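Local structure of O-methyltransferase, putative (3DUW) at residues V168-E173 / Q185-F190; Q30-A35 / A96-S101; W75-L80 / G84-L89; D22-E27 / E104-N109. The protein probably transfers methyl groups from S-adenosyl-L-methionine to hydroxyl groups of its acceptor substrates, and binds the by-product S-adenosyl-L-homocysteine. All coordinates share one frame; numbering follows the deposited sequence.

Contact 1. Residues V168-E173 / Q185-F190; sequences VVREGE and QGIRRF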
# COMPACT_ATOMS: atom_id res chain seq x y z
N VAL A 168 0.50 -10.89 -7.99
CA VAL A 168 -0.46 -11.90 -7.57
C VAL A 168 -1.87 -11.75 -8.16
O VAL A 168 -2.82 -12.30 -7.62
CB VAL A 168 -0.54 -11.97 -6.03
CG1 VAL A 168 0.81 -12.39 -5.46
CG2 VAL A 168 -0.96 -10.62 -5.46
N VAL A 169 -1.98 -11.02 -9.26
CA VAL A 169 -3.27 -10.84 -9.95
C VAL A 169 -3.10 -11.31 -11.39
O VAL A 169 -3.98 -11.96 -11.95
CB VAL A 169 -3.75 -9.37 -9.88
CG1 VAL A 169 -4.90 -9.14 -10.84
CG2 VAL A 169 -4.18 -9.06 -8.46
N ARG A 170 -1.95 -10.97 -11.97
CA ARG A 170 -1.57 -11.40 -13.31
C ARG A 170 -2.65 -11.28 -14.39
O ARG A 170 -3.13 -12.28 -14.93
CB ARG A 170 -1.05 -12.84 -13.22
CG ARG A 170 -0.20 -13.07 -11.97
CD ARG A 170 0.45 -14.45 -11.95
NE ARG A 170 1.50 -14.57 -12.96
CZ ARG A 170 2.75 -14.14 -12.81
NH1 ARG A 170 3.15 -13.55 -11.69
NH2 ARG A 170 3.62 -14.28 -13.80
N GLU A 171 -3.01 -10.04 -14.69
CA GLU A 171 -4.01 -9.71 -15.70
C GLU A 171 -5.38 -10.34 -15.43
O GLU A 171 -6.18 -10.55 -16.35
CB GLU A 171 -3.49 -10.10 -17.09
CG GLU A 171 -2.16 -9.45 -17.42
CD GLU A 171 -1.77 -9.58 -18.88
OE1 GLU A 171 -1.83 -10.71 -19.41
OE2 GLU A 171 -1.39 -8.56 -19.48
N GLY A 172 -5.64 -10.63 -14.16
CA GLY A 172 -6.91 -11.21 -13.77
C GLY A 172 -7.00 -12.72 -13.83
O GLY A 172 -8.02 -13.30 -13.46
N GLU A 173 -5.93 -13.37 -14.29
CA GLU A 173 -5.93 -14.83 -14.40
C GLU A 173 -5.95 -15.55 -13.06
O GLU A 173 -6.24 -16.74 -13.00
CB GLU A 173 -4.71 -15.27 -15.21
CG GLU A 173 -4.79 -14.92 -16.69
CD GLU A 173 -3.53 -15.27 -17.44
OE1 GLU A 173 -3.00 -16.38 -17.23
OE2 GLU A 173 -3.06 -14.44 -18.25
N GLN A 185 -1.16 -20.90 -10.72
CA GLN A 185 -1.49 -21.90 -9.71
C GLN A 185 -0.70 -21.62 -8.43
O GLN A 185 -1.24 -21.71 -7.33
CB GLN A 185 -1.20 -23.31 -10.23
CG GLN A 185 -2.06 -23.71 -11.43
CD GLN A 185 -3.55 -23.77 -11.10
OE1 GLN A 185 -4.39 -23.75 -12.00
NE2 GLN A 185 -3.87 -23.85 -9.82
N GLY A 186 0.56 -21.24 -8.58
CA GLY A 186 1.38 -20.93 -7.42
C GLY A 186 0.80 -19.79 -6.60
O GLY A 186 0.79 -19.84 -5.37
N ILE A 187 0.32 -18.75 -7.28
CA ILE A 187 -0.26 -17.61 -6.57
C ILE A 187 -1.56 -18.01 -5.87
O ILE A 187 -1.82 -17.58 -4.76
CB ILE A 187 -0.51 -16.42 -7.53
CG1 ILE A 187 0.84 -15.81 -7.96
CG2 ILE A 187 -1.40 -15.38 -6.87
CD1 ILE A 187 1.69 -15.32 -6.81
N ARG A 188 -2.37 -18.85 -6.52
CA ARG A 188 -3.60 -19.29 -5.89
C ARG A 188 -3.29 -20.11 -4.63
O ARG A 188 -3.97 -19.96 -3.61
CB ARG A 188 -4.45 -20.10 -6.88
CG ARG A 188 -5.11 -19.22 -7.95
CD ARG A 188 -5.86 -20.06 -8.99
NE ARG A 188 -6.92 -20.87 -8.39
CZ ARG A 188 -8.12 -20.41 -8.05
NH1 ARG A 188 -8.44 -19.15 -8.26
NH2 ARG A 188 -9.01 -21.24 -7.51
N ARG A 189 -2.26 -20.96 -4.69
CA ARG A 189 -1.85 -21.77 -3.54
C ARG A 189 -1.43 -20.83 -2.40
O ARG A 189 -1.66 -21.10 -1.22
CB ARG A 189 -0.66 -22.66 -3.91
CG ARG A 189 -0.91 -23.71 -4.99
CD ARG A 189 -1.91 -24.76 -4.53
NE ARG A 189 -3.28 -24.31 -4.74
CZ ARG A 189 -3.84 -24.16 -5.94
NH1 ARG A 189 -3.14 -24.43 -7.03
NH2 ARG A 189 -5.09 -23.74 -6.04
N PHE A 190 -0.80 -19.72 -2.78
CA PHE A 190 -0.32 -18.69 -1.86
C PHE A 190 -1.49 -18.05 -1.11
O PHE A 190 -1.47 -17.96 0.12
CB PHE A 190 0.48 -17.67 -2.69
CG PHE A 190 1.08 -16.54 -1.90
CD1 PHE A 190 1.83 -16.77 -0.75
CD2 PHE A 190 0.98 -15.23 -2.37
CE1 PHE A 190 2.47 -15.71 -0.09
CE2 PHE A 190 1.61 -14.18 -1.73
CZ PHE A 190 2.36 -14.41 -0.58
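Val-168 and Ile-187 meet almost at a right angle where the loop 168-173 packs against helix 182-196. The tight spot is Val-168 CG1 against Ile-187 CD1, at 3.3 Å closer than two methyls usually come. Ile-187 CG2 fills in beside it, 3.6 Å from Val-168 CB and 3.5 Å from Val-168 O. Ile-187 chi1 of -71° places CG2 against Val-168 CB, while the longer branch brings CD1 to CG1; a beta-branched residue suits such a place. Val-168 CG1 also reaches the edge of the Phe-190 ring, near its plane, 4.2 Å from CD2. The carbonyl of buried Val-168 accepts a hydrogen bond from the hydroxyl of Tyr-191, and the backbone N atoms of Val-169 and Arg-170 both hydrogen-bond to Asp-214 OD1.

Toward Arg-170 the packing slackens. Only its aliphatic part takes part, CD lying 4.2 Å from Ile-187 CG1, while NH1 turns back to the carbonyl of Asn-167. The partly exposed Arg-188, one residue on from Ile-187, packs on Tyr-13 of the second subunit.

The arrangement is that of a Rossmann-like methyltransferase, in which the loop leaving strand 162-166 at the carboxyl edge of the sheet is covered by the next helix.

Contact 2. Residues Q30-A35 / A96-S101; sequences QVNAAA and ADIARS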
# COMPACT_ATOMS: atom_id res chain seq x y z
N GLN A 30 19.29 0.86 -17.32
CA GLN A 30 20.00 0.82 -18.60
C GLN A 30 20.96 -0.37 -18.64
O GLN A 30 21.07 -1.05 -19.65
CB GLN A 30 20.79 2.11 -18.82
CG GLN A 30 19.93 3.32 -19.12
CD GLN A 30 20.72 4.62 -19.10
OE1 GLN A 30 20.19 5.69 -19.38
NE2 GLN A 30 22.00 4.52 -18.75
N VAL A 31 21.66 -0.61 -17.53
CA VAL A 31 22.58 -1.73 -17.46
C VAL A 31 21.81 -3.05 -17.53
O VAL A 31 22.20 -3.97 -18.23
CB VAL A 31 23.43 -1.68 -16.17
CG1 VAL A 31 24.24 -2.96 -16.01
CG2 VAL A 31 24.36 -0.47 -16.22
N ASN A 32 20.69 -3.13 -16.81
CA ASN A 32 19.88 -4.34 -16.84
C ASN A 32 19.47 -4.66 -18.28
O ASN A 32 19.58 -5.81 -18.73
CB ASN A 32 18.62 -4.18 -15.97
CG ASN A 32 18.91 -4.21 -14.48
OD1 ASN A 32 20.05 -4.41 -14.06
ND2 ASN A 32 17.87 -4.03 -13.67
N ALA A 33 19.01 -3.65 -19.00
CA ALA A 33 18.58 -3.82 -20.38
C ALA A 33 19.74 -4.19 -21.30
O ALA A 33 19.60 -5.06 -22.16
CB ALA A 33 17.90 -2.55 -20.88
N ALA A 34 20.88 -3.53 -21.13
CA ALA A 34 22.04 -3.82 -21.96
C ALA A 34 22.46 -5.28 -21.77
O ALA A 34 22.95 -5.92 -22.70
CB ALA A 34 23.19 -2.89 -21.60
N ALA A 35 22.25 -5.79 -20.56
CA ALA A 35 22.59 -7.17 -20.22
C ALA A 35 21.48 -8.13 -20.62
O ALA A 35 21.54 -9.32 -20.33
CB ALA A 35 22.86 -7.28 -18.73
N ALA A 96 22.66 -12.05 -10.36
CA ALA A 96 23.23 -11.71 -9.07
C ALA A 96 24.43 -10.78 -9.17
O ALA A 96 24.54 -9.82 -8.42
CB ALA A 96 23.62 -12.98 -8.32
N ASP A 97 25.34 -11.06 -10.11
CA ASP A 97 26.50 -10.19 -10.25
C ASP A 97 26.15 -8.82 -10.79
O ASP A 97 26.78 -7.83 -10.41
CB ASP A 97 27.57 -10.85 -11.12
CG ASP A 97 28.44 -11.80 -10.34
OD1 ASP A 97 28.63 -11.55 -9.13
OD2 ASP A 97 28.94 -12.78 -10.93
N ILE A 98 25.16 -8.76 -11.67
CA ILE A 98 24.72 -7.48 -12.20
C ILE A 98 24.09 -6.70 -11.05
O ILE A 98 24.32 -5.51 -10.90
CB ILE A 98 23.72 -7.66 -13.37
CG1 ILE A 98 24.47 -8.23 -14.58
CG2 ILE A 98 23.06 -6.33 -13.72
CD1 ILE A 98 23.59 -8.56 -15.76
N ALA A 99 23.30 -7.39 -10.23
CA ALA A 99 22.65 -6.76 -9.08
C ALA A 99 23.71 -6.20 -8.12
O ALA A 99 23.61 -5.06 -7.68
CB ALA A 99 21.75 -7.76 -8.36
N ARG A 100 24.71 -7.01 -7.79
CA ARG A 100 25.77 -6.56 -6.89
C ARG A 100 26.43 -5.31 -7.46
O ARG A 100 26.76 -4.39 -6.71
CB ARG A 100 26.84 -7.65 -6.71
CG ARG A 100 26.34 -8.86 -5.96
CD ARG A 100 27.47 -9.82 -5.60
NE ARG A 100 26.94 -11.03 -4.97
CZ ARG A 100 26.64 -12.14 -5.62
NH1 ARG A 100 26.82 -12.24 -6.93
NH2 ARG A 100 26.09 -13.16 -4.96
N SER A 101 26.62 -5.28 -8.77
CA SER A 101 27.25 -4.15 -9.44
C SER A 101 26.37 -2.91 -9.35
O SER A 101 26.87 -1.81 -9.08
CB SER A 101 27.54 -4.51 -10.90
OG SER A 101 28.35 -5.67 -10.98
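Helices 23-34 and 93-105 come together with Asn-32 and Ile-98 as the nearest backbone pair, their CA atoms 7.4 Å apart. From its segment Ile-98 makes all the contacts, meeting Val-31 and Asn-32 of the helix and Ala-35 just after it. Its longer branch is stretched out (chi2 175°), which carries CD1 to Ala-35 CB at 3.3 Å, a tight methyl-to-methyl contact. Alanine fits there because its single carbon already touches the isoleucine tip. The shorter branch, CG2, touches two neighbours: Asn-32 OD1 at 3.6 Å, and Val-31 CG1 at a looser 4.2 Å on the more exposed side.

Asn-32 sends its amide across Ile-98 at a slant, and OD1 is the atom that reaches CG2. The buried amide has polar partners as well, though both are weak: ND2 donates to Asp-41 and OD1 accepts from Asn-102. Leu-37, in the loop that follows helix 23-34, packs on both Asn-32 and Ile-98. Just past the helix end, the carbonyl of Ala-35 accepts from Lys-94.

Farther round helix 93-105, Ser-101 OG folds back to Asp-97 O at 2.7 Å. The same oxygen takes Ser-101 N from the opposite face of its plane, so this exposed hydroxyl is used within its own helix.

Between these segments the chemistry is therefore that of methyl packing, with one amide at its buried margin; it implies that shape, more than charge, sets how the two helices fit beside the cofactor pocket.

Contact 3. Residues W75-L80 / G84-L89; sequences WLARGL and GRVVTL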
# COMPACT_ATOMS: atom_id res chain seq x y z
N TRP A 75 15.53 0.32 -3.85
CA TRP A 75 14.42 1.05 -3.25
C TRP A 75 14.23 0.61 -1.80
O TRP A 75 14.03 1.44 -0.91
CB TRP A 75 13.12 0.80 -4.02
CG TRP A 75 12.96 1.59 -5.28
CD1 TRP A 75 13.07 1.12 -6.56
CD2 TRP A 75 12.61 2.97 -5.40
NE1 TRP A 75 12.80 2.12 -7.46
CE2 TRP A 75 12.51 3.27 -6.77
CE3 TRP A 75 12.35 3.99 -4.47
CZ2 TRP A 75 12.18 4.54 -7.25
CZ3 TRP A 75 12.02 5.26 -4.94
CH2 TRP A 75 11.94 5.52 -6.32
N LEU A 76 14.29 -0.69 -1.57
CA LEU A 76 14.13 -1.24 -0.22
C LEU A 76 15.25 -0.78 0.71
O LEU A 76 15.00 -0.32 1.82
CB LEU A 76 14.10 -2.77 -0.27
CG LEU A 76 12.87 -3.41 -0.90
CD1 LEU A 76 13.12 -4.88 -1.17
CD2 LEU A 76 11.67 -3.24 0.02
N ALA A 77 16.49 -0.90 0.24
CA ALA A 77 17.64 -0.51 1.05
C ALA A 77 17.61 0.98 1.40
O ALA A 77 18.02 1.37 2.50
CB ALA A 77 18.92 -0.84 0.31
N ARG A 78 17.12 1.80 0.49
CA ARG A 78 17.05 3.23 0.75
C ARG A 78 16.02 3.60 1.80
O ARG A 78 15.96 4.74 2.26
CB ARG A 78 16.80 3.99 -0.55
CG ARG A 78 18.01 4.04 -1.45
CD ARG A 78 17.71 4.73 -2.76
NE ARG A 78 18.93 5.00 -3.51
CZ ARG A 78 18.96 5.57 -4.71
NH1 ARG A 78 17.83 5.92 -5.30
NH2 ARG A 78 20.12 5.79 -5.31
N GLY A 79 15.20 2.62 2.19
CA GLY A 79 14.20 2.87 3.21
C GLY A 79 14.74 2.61 4.61
O GLY A 79 14.09 2.93 5.61
N LEU A 80 15.93 2.02 4.68
CA LEU A 80 16.58 1.71 5.96
C LEU A 80 17.27 2.94 6.55
O LEU A 80 17.50 3.93 5.84
CB LEU A 80 17.62 0.60 5.76
CG LEU A 80 17.14 -0.73 5.19
CD1 LEU A 80 18.34 -1.59 4.83
CD2 LEU A 80 16.24 -1.44 6.18
N GLY A 84 20.51 -0.93 9.41
CA GLY A 84 19.59 -1.80 8.69
C GLY A 84 20.29 -2.60 7.61
O GLY A 84 21.33 -2.19 7.10
N ARG A 85 19.71 -3.74 7.26
CA ARG A 85 20.30 -4.57 6.23
C ARG A 85 19.26 -5.25 5.36
O ARG A 85 18.10 -5.40 5.75
CB ARG A 85 21.20 -5.64 6.86
CG ARG A 85 20.50 -6.57 7.84
CD ARG A 85 21.44 -7.66 8.34
NE ARG A 85 20.81 -8.55 9.30
CZ ARG A 85 21.42 -9.60 9.86
NH1 ARG A 85 22.68 -9.88 9.54
NH2 ARG A 85 20.77 -10.37 10.73
N VAL A 86 19.69 -5.64 4.16
CA VAL A 86 18.85 -6.34 3.20
C VAL A 86 19.60 -7.58 2.75
O VAL A 86 20.80 -7.52 2.46
CB VAL A 86 18.58 -5.50 1.93
CG1 VAL A 86 17.71 -6.30 0.97
CG2 VAL A 86 17.90 -4.19 2.29
N VAL A 87 18.90 -8.70 2.73
CA VAL A 87 19.46 -9.96 2.25
C VAL A 87 18.54 -10.32 1.10
O VAL A 87 17.34 -10.48 1.29
CB VAL A 87 19.40 -11.07 3.32
CG1 VAL A 87 19.89 -12.38 2.72
CG2 VAL A 87 20.24 -10.69 4.52
N THR A 88 19.10 -10.41 -0.11
CA THR A 88 18.30 -10.73 -1.28
C THR A 88 18.80 -12.00 -1.96
O THR A 88 20.01 -12.23 -2.07
CB THR A 88 18.27 -9.52 -2.25
OG1 THR A 88 17.38 -9.81 -3.34
CG2 THR A 88 19.66 -9.20 -2.78
N LEU A 89 17.86 -12.82 -2.42
CA LEU A 89 18.16 -14.10 -3.04
C LEU A 89 17.94 -14.12 -4.56
O LEU A 89 16.88 -13.74 -5.05
CB LEU A 89 17.30 -15.19 -2.38
CG LEU A 89 17.26 -15.09 -0.85
CD1 LEU A 89 16.42 -16.23 -0.29
CD2 LEU A 89 18.67 -15.14 -0.28
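Leu-80 and Val-86 pack together inside a beta-alpha-beta unit of the Rossmann-like fold, where helix 71-77 links the parallel strands 61-65 and 85-90. A type I turn runs from Ala-77 to Leu-80, fastened by the backbone bond from Leu-80 N to Ala-77 O at 3.1 Å, and the chain soon re-enters the sheet.

The contacts across are van der Waals contacts of two kinds. Among side chains, Val-86 CG2 is the common meeting point: Leu-80 CD1 lies 3.7 Å away and Ala-77 CB 4.0 Å. Val-86 holds CG1 anti to the backbone N (chi1 179°) and CG2 beside it, which presents CG2 to both partners. Valine, with its branch at CB, suits a strand facing a helix; alanine, having only one methyl, lets this part of the chain come close, the CA atoms of Ala-77 and Val-86 being 6.3 Å apart.

The second kind is side chain against backbone. The backbone of Gly-84 passes close by Leu-80, where a residue without a side chain fits. Leu-80 can then lay its extended side chain along the start of the strand, CD1 resting 3.5 Å from both Gly-84 C and Arg-85 N.

Contact 4. Residues D22-E27 / E104-N109; sequences DSTLEE and ERANLN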
# COMPACT_ATOMS: atom_id res chain seq x y z
N ASP A 22 16.41 10.44 -10.90
CA ASP A 22 17.48 9.72 -10.21
C ASP A 22 18.40 9.07 -11.25
O ASP A 22 18.09 7.99 -11.75
CB ASP A 22 16.88 8.65 -9.31
CG ASP A 22 17.90 8.03 -8.38
OD1 ASP A 22 19.05 7.79 -8.82
OD2 ASP A 22 17.56 7.76 -7.21
N SER A 23 19.52 9.72 -11.55
CA SER A 23 20.45 9.18 -12.54
C SER A 23 20.99 7.81 -12.16
O SER A 23 21.29 6.99 -13.03
CB SER A 23 21.61 10.16 -12.75
OG SER A 23 22.39 10.30 -11.58
N THR A 24 21.13 7.55 -10.86
CA THR A 24 21.63 6.27 -10.40
C THR A 24 20.68 5.14 -10.81
O THR A 24 21.11 4.12 -11.35
CB THR A 24 21.81 6.25 -8.87
OG1 THR A 24 22.85 7.17 -8.51
CG2 THR A 24 22.19 4.85 -8.39
N LEU A 25 19.39 5.32 -10.55
CA LEU A 25 18.42 4.30 -10.91
C LEU A 25 18.24 4.19 -12.41
O LEU A 25 17.94 3.11 -12.93
CB LEU A 25 17.07 4.57 -10.23
CG LEU A 25 17.07 4.20 -8.74
CD1 LEU A 25 15.71 4.51 -8.13
CD2 LEU A 25 17.39 2.72 -8.58
N GLU A 26 18.44 5.29 -13.12
CA GLU A 26 18.33 5.27 -14.58
C GLU A 26 19.45 4.38 -15.12
O GLU A 26 19.22 3.58 -16.03
CB GLU A 26 18.48 6.68 -15.15
CG GLU A 26 17.22 7.53 -15.08
CD GLU A 26 17.42 8.91 -15.66
OE1 GLU A 26 18.03 9.03 -16.75
OE2 GLU A 26 16.97 9.89 -15.03
N GLU A 27 20.64 4.52 -14.55
CA GLU A 27 21.78 3.70 -14.98
C GLU A 27 21.49 2.24 -14.71
O GLU A 27 21.77 1.38 -15.54
CB GLU A 27 23.05 4.08 -14.21
CG GLU A 27 23.67 5.41 -14.57
CD GLU A 27 24.95 5.65 -13.80
OE1 GLU A 27 24.92 5.58 -12.55
OE2 GLU A 27 25.99 5.90 -14.44
N GLU A 104 26.30 -1.68 -5.81
CA GLU A 104 27.56 -1.03 -5.49
C GLU A 104 27.59 0.38 -6.07
O GLU A 104 28.05 1.32 -5.42
CB GLU A 104 28.74 -1.84 -6.05
CG GLU A 104 30.10 -1.17 -5.87
CD GLU A 104 30.44 -0.94 -4.41
OE1 GLU A 104 30.53 -1.93 -3.65
OE2 GLU A 104 30.64 0.23 -4.03
N ARG A 105 27.10 0.53 -7.30
CA ARG A 105 27.09 1.84 -7.95
C ARG A 105 26.17 2.79 -7.19
O ARG A 105 26.34 4.01 -7.23
CB ARG A 105 26.64 1.72 -9.41
CG ARG A 105 27.27 2.77 -10.33
CD ARG A 105 26.92 2.58 -11.80
NE ARG A 105 27.08 1.20 -12.25
CZ ARG A 105 26.09 0.33 -12.33
NH1 ARG A 105 24.85 0.69 -12.01
NH2 ARG A 105 26.32 -0.92 -12.72
N ALA A 106 25.19 2.22 -6.49
CA ALA A 106 24.24 3.01 -5.71
C ALA A 106 24.78 3.22 -4.29
O ALA A 106 24.10 3.80 -3.44
CB ALA A 106 22.89 2.30 -5.66
N ASN A 107 26.00 2.76 -4.05
CA ASN A 107 26.66 2.89 -2.75
C ASN A 107 25.85 2.28 -1.61
O ASN A 107 25.69 2.89 -0.56
CB ASN A 107 26.94 4.36 -2.44
CG ASN A 107 27.92 4.99 -3.42
OD1 ASN A 107 29.02 4.47 -3.63
ND2 ASN A 107 27.52 6.10 -4.03
N LEU A 108 25.37 1.06 -1.82
CA LEU A 108 24.57 0.37 -0.81
C LEU A 108 25.09 -1.03 -0.48
O LEU A 108 24.45 -1.77 0.26
CB LEU A 108 23.12 0.27 -1.28
CG LEU A 108 22.36 1.60 -1.35
CD1 LEU A 108 21.10 1.43 -2.18
CD2 LEU A 108 22.02 2.08 0.06
N ASN A 109 26.26 -1.38 -1.01
CA ASN A 109 26.82 -2.70 -0.75
C ASN A 109 27.05 -2.94 0.74
O ASN A 109 27.12 -4.08 1.19
CB ASN A 109 28.14 -2.87 -1.51
CG ASN A 109 29.07 -1.70 -1.32
OD1 ASN A 109 28.80 -0.60 -1.81
ND2 ASN A 109 30.16 -1.91 -0.59
O HOH W 1 23.89 3.27 -11.18
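Thr-24 and Ala-106 touch where the first turn of helix 23-34 meets the C-terminal end of helix 93-105, which closes in a Schellman motif with Asn-107 at positive phi. Thr-24 CG2, anti to its own N (chi1 -66° for OG1), rests 3.8 Å from Ala-106 CB; the small alanine accepts this methyl at ordinary contact distance. At the start of helix 23-34, Asp-22 is the N-cap: its OD1 takes Leu-25 N from above the carboxylate plane at 3.0 Å.

Arg-105 can be followed outward. From CB its chain runs extended through CG to CD, and there it meets Glu-27 OE1, 3.7 Å from CD. A bend at chi3 (-48°) then turns NE away from the carboxylate, leaving it 4.9 Å from Glu-27 OE1. The opposite charges are thus near without touching, and the carboxylate and guanidinium planes stand 75° apart. At the tip, NH1 bonds Asn-102 OD1 and also a water at the edge of the guanidinium, in its plane. A long, flexible arginine suits this rim, where water completes the link between the charges: the molecule accepts from Arg-105 NH1 and donates to Glu-27 OE1 and Thr-24 O, each at 2.9 Å.

From the N terminus, helix 23-34 supplies the first halves of contacts 4 and 2, and helix 93-105 later supplies partners for both, in reverse order. Contact 4 therefore closes the widest loop, contact 2 lies within it, and the short-range contact 3 sits within both, joining helix 71-77 to strand 85-90. None of them cross. Contacts 2 and 4 touch through Val-31 and Arg-105, while contacts 3 and 4 are joined by the salt bridge between Arg-78 and Asp-22 and by Trp-75 packing on Leu-25. Contact 1 opens only after these loops have closed. Its centre lies about 26 Å from that of contact 3, across the chain's centre, where it joins the loop after strand 162-166 to helix 182-196.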